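Local coordinates for protein aerobactin synthase IucC (PDB 6CN7) that catalyses the last step of aerobactin assembly, very probably the ATP-dependent attachment of a second N-acetyl-N-hydroxylysine to citryl-N-acetyl-N-hydroxylysine, at residues Thr165-Trp170 with Phe201-Gln206. The protein carries 5 engineered substitutions. Sequence-based numbering, arbitrary orientation.
Sequences TFRLHW and FARFNQ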
loop_
_atom_site.group_PDB
_atom_site.type_symbol
_atom_site.label_atom_id
_atom_site.label_comp_id
_atom_site.label_asym_id
_atom_site.label_seq_id
_atom_site.Cartn_x
_atom_site.Cartn_y
_atom_site.Cartn_z
ATOM N N THR A 165 13.338 5.204 12.283
ATOM C CA THR A 165 13.965 3.900 12.146
ATOM C C THR A 165 12.903 2.817 11.998
ATOM O O THR A 165 11.717 3.032 12.255
ATOM C CB THR A 165 14.864 3.597 13.347
ATOM O OG1 THR A 165 14.075 3.564 14.544
ATOM C CG2 THR A 165 15.947 4.652 13.484
ATOM N N PHE A 166 13.348 1.633 11.581
ATOM C CA PHE A 166 12.426 0.529 11.366
ATOM C C PHE A 166 13.209 -0.770 11.272
ATOM O O PHE A 166 14.402 -0.783 10.956
ATOM C CB PHE A 166 11.579 0.743 10.105
ATOM C CG PHE A 166 12.386 1.058 8.871
ATOM C CD1 PHE A 166 12.740 2.364 8.572
ATOM C CD2 PHE A 166 12.787 0.047 8.009
ATOM C CE1 PHE A 166 13.476 2.656 7.438
ATOM C CE2 PHE A 166 13.524 0.335 6.874
ATOM C CZ PHE A 166 13.868 1.641 6.589
ATOM N N ARG A 167 12.516 -1.865 11.564
ATOM C CA ARG A 167 13.062 -3.200 11.390
ATOM C C ARG A 167 12.848 -3.673 9.958
ATOM O O ARG A 167 11.990 -3.168 9.229
ATOM C CB ARG A 167 12.406 -4.188 12.357
ATOM C CG ARG A 167 12.851 -4.051 13.798
ATOM C CD ARG A 167 12.234 -5.142 14.656
ATOM N NE ARG A 167 12.641 -5.045 16.055
ATOM C CZ ARG A 167 12.169 -5.821 17.025
ATOM N NH1 ARG A 167 11.265 -6.754 16.757
ATOM N NH2 ARG A 167 12.601 -5.661 18.269
ATOM N N LEU A 168 13.641 -4.661 9.563
ATOM C CA LEU A 168 13.490 -5.290 8.263
ATOM C C LEU A 168 12.595 -6.516 8.367
ATOM O O LEU A 168 12.518 -7.173 9.410
ATOM C CB LEU A 168 14.849 -5.695 7.697
ATOM C CG LEU A 168 15.855 -4.559 7.518
ATOM C CD1 LEU A 168 17.183 -5.111 7.022
ATOM C CD2 LEU A 168 15.315 -3.497 6.568
ATOM N N HIS A 169 11.912 -6.814 7.268
ATOM C CA HIS A 169 11.156 -8.046 7.130
ATOM C C HIS A 169 12.070 -9.132 6.574
ATOM O O HIS A 169 12.979 -8.856 5.785
ATOM C CB HIS A 169 9.954 -7.831 6.211
ATOM C CG HIS A 169 8.936 -8.925 6.274
ATOM N ND1 HIS A 169 7.959 -8.975 7.244
ATOM C CD2 HIS A 169 8.737 -10.003 5.482
ATOM C CE1 HIS A 169 7.203 -10.041 7.048
ATOM N NE2 HIS A 169 7.654 -10.681 5.986
ATOM N N TRP A 170 11.831 -10.372 6.996
ATOM C CA TRP A 170 12.707 -11.489 6.660
ATOM C C TRP A 170 11.921 -12.589 5.964
ATOM O O TRP A 170 10.859 -13.002 6.445
ATOM C CB TRP A 170 13.393 -12.037 7.913
ATOM C CG TRP A 170 14.392 -11.082 8.468
ATOM C CD1 TRP A 170 14.169 -10.113 9.400
ATOM C CD2 TRP A 170 15.775 -10.988 8.112
ATOM N NE1 TRP A 170 15.329 -9.424 9.653
ATOM C CE2 TRP A 170 16.331 -9.942 8.874
ATOM C CE3 TRP A 170 16.599 -11.689 7.226
ATOM C CZ2 TRP A 170 17.672 -9.580 8.777
ATOM C CZ3 TRP A 170 17.931 -11.330 7.133
ATOM C CH2 TRP A 170 18.453 -10.285 7.903
ATOM N N PHE A 201 18.527 -13.113 16.998
ATOM C CA PHE A 201 18.938 -14.250 16.180
ATOM C C PHE A 201 18.367 -15.557 16.714
ATOM O O PHE A 201 18.098 -16.479 15.938
ATOM C CB PHE A 201 20.465 -14.320 16.118
ATOM C CG PHE A 201 20.989 -15.499 15.346
ATOM C CD1 PHE A 201 21.190 -15.416 13.978
ATOM C CD2 PHE A 201 21.291 -16.688 15.991
ATOM C CE1 PHE A 201 21.676 -16.499 13.267
ATOM C CE2 PHE A 201 21.777 -17.773 15.285
ATOM C CZ PHE A 201 21.969 -17.678 13.922
ATOM N N ALA A 202 18.176 -15.658 18.032
ATOM C CA ALA A 202 17.573 -16.860 18.598
ATOM C C ALA A 202 16.078 -16.906 18.316
ATOM O O ALA A 202 15.544 -17.954 17.937
ATOM C CB ALA A 202 17.838 -16.923 20.102
ATOM N N ARG A 203 15.386 -15.779 18.501
ATOM C CA ARG A 203 13.981 -15.705 18.120
ATOM C C ARG A 203 13.808 -16.012 16.639
ATOM O O ARG A 203 12.866 -16.713 16.247
ATOM C CB ARG A 203 13.427 -14.320 18.458
ATOM C CG ARG A 203 11.923 -14.176 18.276
ATOM C CD ARG A 203 11.408 -12.906 18.942
ATOM N NE ARG A 203 11.881 -11.694 18.275
ATOM C CZ ARG A 203 11.229 -11.067 17.301
ATOM N NH1 ARG A 203 10.066 -11.529 16.861
ATOM N NH2 ARG A 203 11.742 -9.969 16.761
ATOM N N PHE A 204 14.715 -15.505 15.803
ATOM C CA PHE A 204 14.655 -15.786 14.372
ATOM C C PHE A 204 14.827 -17.275 14.095
ATOM O O PHE A 204 14.113 -17.847 13.263
ATOM C CB PHE A 204 15.726 -14.972 13.645
ATOM C CG PHE A 204 15.815 -15.252 12.174
ATOM C CD1 PHE A 204 14.917 -14.680 11.289
ATOM C CD2 PHE A 204 16.811 -16.075 11.671
ATOM C CE1 PHE A 204 15.003 -14.930 9.932
ATOM C CE2 PHE A 204 16.901 -16.329 10.315
ATOM C CZ PHE A 204 15.997 -15.755 9.447
ATOM N N ASN A 205 15.728 -17.916 14.816
ATOM C CA ASN A 205 15.953 -19.329 14.622
ATOM C C ASN A 205 14.795 -20.154 15.099
ATOM O O ASN A 205 14.417 -21.113 14.494
ATOM C CB ASN A 205 17.252 -19.745 15.245
ATOM C CG ASN A 205 18.197 -20.357 14.235
ATOM O OD1 ASN A 205 18.992 -19.676 13.609
ATOM N ND2 ASN A 205 18.086 -21.662 14.055
ATOM N N GLN A 206 14.177 -19.735 16.153
ATOM C CA GLN A 206 13.010 -20.456 16.652
ATOM C C GLN A 206 11.906 -20.490 15.603
ATOM O O GLN A 206 11.359 -21.555 15.291
ATOM C CB GLN A 206 12.509 -19.811 17.946
ATOM C CG GLN A 206 11.315 -20.517 18.578
ATOM C CD GLN A 206 11.660 -21.904 19.090
ATOM O OE1 GLN A 206 12.625 -22.083 19.833
ATOM N NE2 GLN A 206 10.871 -22.895 18.690
#
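F204 of helix 198-210 sets the edge of its ring toward the indole face of W170 on strand 165-174, a T-shaped pair that packs the helix against the antiparallel sheet of the IucA/IucC family region. The centroids of the phenyl ring and the five-membered ring of W170 lie 5.6 Å apart, with the planes at 63°. Such a tilt brings the slightly positive ring hydrogens of F204 toward the electron-rich indole. The side chain of F204 leaves the helix with CG anti to the backbone N (chi1 176°), which carries the ring across to the strand, although CA of W170 and CA of F204, the nearest CA pair between the two segments, are 9.0 Å apart. A flat, apolar residue suits this place, since P219, L247, M196 and the ring of F250 close round it. Tryptophan suits the strand side because its large face receives F204 while NE1, buried with the ring, gives its hydrogen to the carbonyl O of F250.

Nearer the surface, two arginines, long charged chains suited to this more exposed rim, run roughly perpendicular to each other. R167 is extended from CG to NE, whereas R203 turns at chi3 (68°), and together these shapes bring NH1 of R167 within 3.3 Å of NH2 of R203. Both groups can only donate, so no hydrogen bond joins them. E200, on the same helix, makes a salt bridge with R203 and a long, weak ion pair with R167, and probably offsets the two positive charges. Beneath the arginines, CE1 of F204 rests 3.9 Å from CB of W170.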